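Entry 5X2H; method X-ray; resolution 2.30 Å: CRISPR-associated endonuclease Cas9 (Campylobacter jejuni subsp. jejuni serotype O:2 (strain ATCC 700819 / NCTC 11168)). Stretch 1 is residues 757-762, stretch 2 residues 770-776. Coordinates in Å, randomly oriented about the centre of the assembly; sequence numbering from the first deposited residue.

Stretch 1 757-762: FVYYNA
Stretch 2 (770-776) LIVSKHD

Residues 757-762 form an extended strand that pairs antiparallel with strand 770-773 of the same chain; the axes approach to 4.7 Å, with 137° between their N-to-C directions. Tyr-759 lies opposite Ser-773 (CA to CA 5.3 Å) as a hydrogen-bonded pair, and both of its backbone polar atoms are satisfied there: Tyr-759 N donates to Ser-773 O at 3.0 Å and 168°, and Ser-773 N returns a bond to Tyr-759 O at 3.1 Å and 147°. Tyr-759 O also receives a CA-H contact from Val-772 CA at 3.2 Å. Tyr-760 and Val-772 follow as a non-hydrogen-bonded pair, their CA atoms 4.7 Å apart.

The register then slips by one residue at a beta bulge. Asn-761, with phi/psi of -113/-40 amid otherwise extended neighbours, brings two successive amides onto one carbonyl: Asn-761 N donates to Ile-771 O at 2.8 Å, and Ala-762 N adds a weak bond to Ile-771 O at 3.4 Å, both at 150°. Ala-762 is thereby paired with Ile-771 (CA to CA 5.1 Å), and the return bond is nearly straight, Ile-771 N to Ala-762 O at 3.0 Å and 169°. Leu-770 CA makes a CA-H contact to Ala-762 O at 3.5 Å.

Past the ladder, a water takes over: it donates to Phe-757 O at 2.6 Å and accepts from His-775 N at 2.9 Å, linking the two backbones where His-775 (-57/-48) has left the extended conformation.

The side chains of Tyr-759, Ala-762, Ile-771 and Ser-773 share one face of the sheet; those of Tyr-760 and Val-772 occupy the other. Tyr-759 (chi1 m) sets CE2 3.7 Å from His-775 CB (chi1 p), while Tyr-759 OH and His-775 NE2 are hydrogen-bonded elsewhere in the structure. Ser-773 is p, its OG 3.8 Å from Tyr-759 CB. Tyr-760 (chi1 t, chi2 89°) meets Leu-770 (m, t) at its ring edge, CE1 to CD2 3.6 Å. Val-758 (m) points toward the partner strand and packs CG2 against Val-772 CB (Val-772 also m) at 3.6 Å. Ala-762 CB and Ile-771 CD1 (Ile-771 m, t) are looser, at 4.3 Å.

Lys-774 and Asp-776 point away from the first strand and satisfy each other: the lysine (t, t, t, m) closes a salt bridge from Lys-774 NZ to Asp-776 OD1 at 2.6 Å, with a weak second bond from Lys-774 NZ to Asp-776 OD2 at 3.1 Å; Asp-776 is p.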

# COMPACT_ATOMS: atom_id res chain seq x y z
N PHE A 757 25.51 -17.32 -20.80
CA PHE A 757 24.68 -17.06 -19.63
C PHE A 757 23.79 -15.87 -19.91
O PHE A 757 24.28 -14.78 -20.25
CB PHE A 757 25.55 -16.80 -18.40
CG PHE A 757 26.25 -18.02 -17.87
CD1 PHE A 757 25.58 -18.94 -17.09
CD2 PHE A 757 27.60 -18.23 -18.15
CE1 PHE A 757 26.23 -20.06 -16.60
CE2 PHE A 757 28.25 -19.35 -17.67
CZ PHE A 757 27.57 -20.26 -16.88
N VAL A 758 22.48 -16.06 -19.77
CA VAL A 758 21.50 -14.99 -19.95
C VAL A 758 20.46 -15.09 -18.85
O VAL A 758 20.29 -16.13 -18.22
CB VAL A 758 20.82 -15.05 -21.34
CG1 VAL A 758 21.84 -14.89 -22.46
CG2 VAL A 758 20.04 -16.35 -21.48
N TYR A 759 19.76 -13.98 -18.62
CA TYR A 759 18.63 -13.97 -17.70
C TYR A 759 17.35 -14.25 -18.48
O TYR A 759 17.07 -13.59 -19.49
CB TYR A 759 18.53 -12.63 -16.98
CG TYR A 759 19.43 -12.50 -15.77
CD1 TYR A 759 19.20 -13.24 -14.62
CD2 TYR A 759 20.51 -11.62 -15.79
CE1 TYR A 759 20.03 -13.12 -13.52
CE2 TYR A 759 21.34 -11.49 -14.69
CZ TYR A 759 21.09 -12.24 -13.56
OH TYR A 759 21.91 -12.11 -12.46
N TYR A 760 16.59 -15.24 -18.03
CA TYR A 760 15.28 -15.50 -18.59
C TYR A 760 14.33 -14.38 -18.18
O TYR A 760 14.26 -14.01 -17.01
CB TYR A 760 14.76 -16.86 -18.11
CG TYR A 760 13.27 -17.06 -18.27
CD1 TYR A 760 12.74 -17.59 -19.43
CD2 TYR A 760 12.39 -16.74 -17.23
CE1 TYR A 760 11.38 -17.78 -19.58
CE2 TYR A 760 11.03 -16.93 -17.37
CZ TYR A 760 10.53 -17.45 -18.54
OH TYR A 760 9.17 -17.63 -18.66
N ASN A 761 13.59 -13.84 -19.16
CA ASN A 761 12.64 -12.76 -18.91
C ASN A 761 11.19 -13.18 -19.11
O ASN A 761 10.33 -12.78 -18.32
CB ASN A 761 12.94 -11.56 -19.80
CG ASN A 761 14.20 -10.83 -19.41
OD1 ASN A 761 14.68 -10.95 -18.28
ND2 ASN A 761 14.75 -10.06 -20.33
N ALA A 762 10.90 -13.96 -20.14
CA ALA A 762 9.52 -14.34 -20.42
C ALA A 762 9.51 -15.53 -21.36
O ALA A 762 10.46 -15.78 -22.11
CB ALA A 762 8.73 -13.18 -21.03
N LEU A 770 11.54 -17.70 -26.12
CA LEU A 770 12.04 -17.03 -24.94
C LEU A 770 12.40 -15.58 -25.24
O LEU A 770 12.77 -15.23 -26.37
CB LEU A 770 13.27 -17.73 -24.37
CG LEU A 770 13.16 -19.16 -23.87
CD1 LEU A 770 14.54 -19.67 -23.46
CD2 LEU A 770 12.18 -19.30 -22.72
N ILE A 771 12.30 -14.75 -24.21
CA ILE A 771 12.91 -13.43 -24.18
C ILE A 771 14.00 -13.49 -23.12
O ILE A 771 13.73 -13.87 -21.97
CB ILE A 771 11.89 -12.33 -23.87
CG1 ILE A 771 10.89 -12.17 -25.02
CG2 ILE A 771 12.60 -11.01 -23.55
CD1 ILE A 771 9.74 -11.21 -24.70
N VAL A 772 15.23 -13.14 -23.49
CA VAL A 772 16.37 -13.19 -22.58
C VAL A 772 17.13 -11.87 -22.69
O VAL A 772 17.00 -11.13 -23.66
CB VAL A 772 17.31 -14.38 -22.86
CG1 VAL A 772 16.53 -15.69 -22.85
CG2 VAL A 772 18.03 -14.20 -24.17
N SER A 773 17.95 -11.60 -21.68
CA SER A 773 18.69 -10.35 -21.62
C SER A 773 20.08 -10.60 -21.06
O SER A 773 20.34 -11.60 -20.39
CB SER A 773 17.95 -9.31 -20.76
OG SER A 773 17.73 -9.81 -19.46
N LYS A 774 20.98 -9.67 -21.36
CA LYS A 774 22.35 -9.74 -20.88
C LYS A 774 22.44 -9.19 -19.47
O LYS A 774 21.76 -8.21 -19.13
CB LYS A 774 23.28 -8.98 -21.82
CG LYS A 774 24.77 -9.13 -21.52
CD LYS A 774 25.60 -8.71 -22.72
CE LYS A 774 27.09 -8.79 -22.45
NZ LYS A 774 27.57 -7.62 -21.67
N HIS A 775 23.28 -9.80 -18.64
CA HIS A 775 23.28 -9.51 -17.21
C HIS A 775 23.51 -8.03 -16.94
O HIS A 775 22.77 -7.41 -16.16
CB HIS A 775 24.34 -10.36 -16.49
CG HIS A 775 25.75 -9.93 -16.76
ND1 HIS A 775 26.44 -10.29 -17.89
CD2 HIS A 775 26.60 -9.16 -16.03
CE1 HIS A 775 27.65 -9.76 -17.86
NE2 HIS A 775 27.77 -9.07 -16.74
N ASP A 776 24.51 -7.43 -17.58
CA ASP A 776 24.85 -6.04 -17.35
C ASP A 776 24.14 -5.08 -18.29
O ASP A 776 24.24 -3.86 -18.10
CB ASP A 776 26.37 -5.83 -17.46
CG ASP A 776 26.93 -6.32 -18.78
OD1 ASP A 776 26.14 -6.80 -19.63
OD2 ASP A 776 28.15 -6.23 -18.98
O HOH W 1 24.52 -12.33 -19.45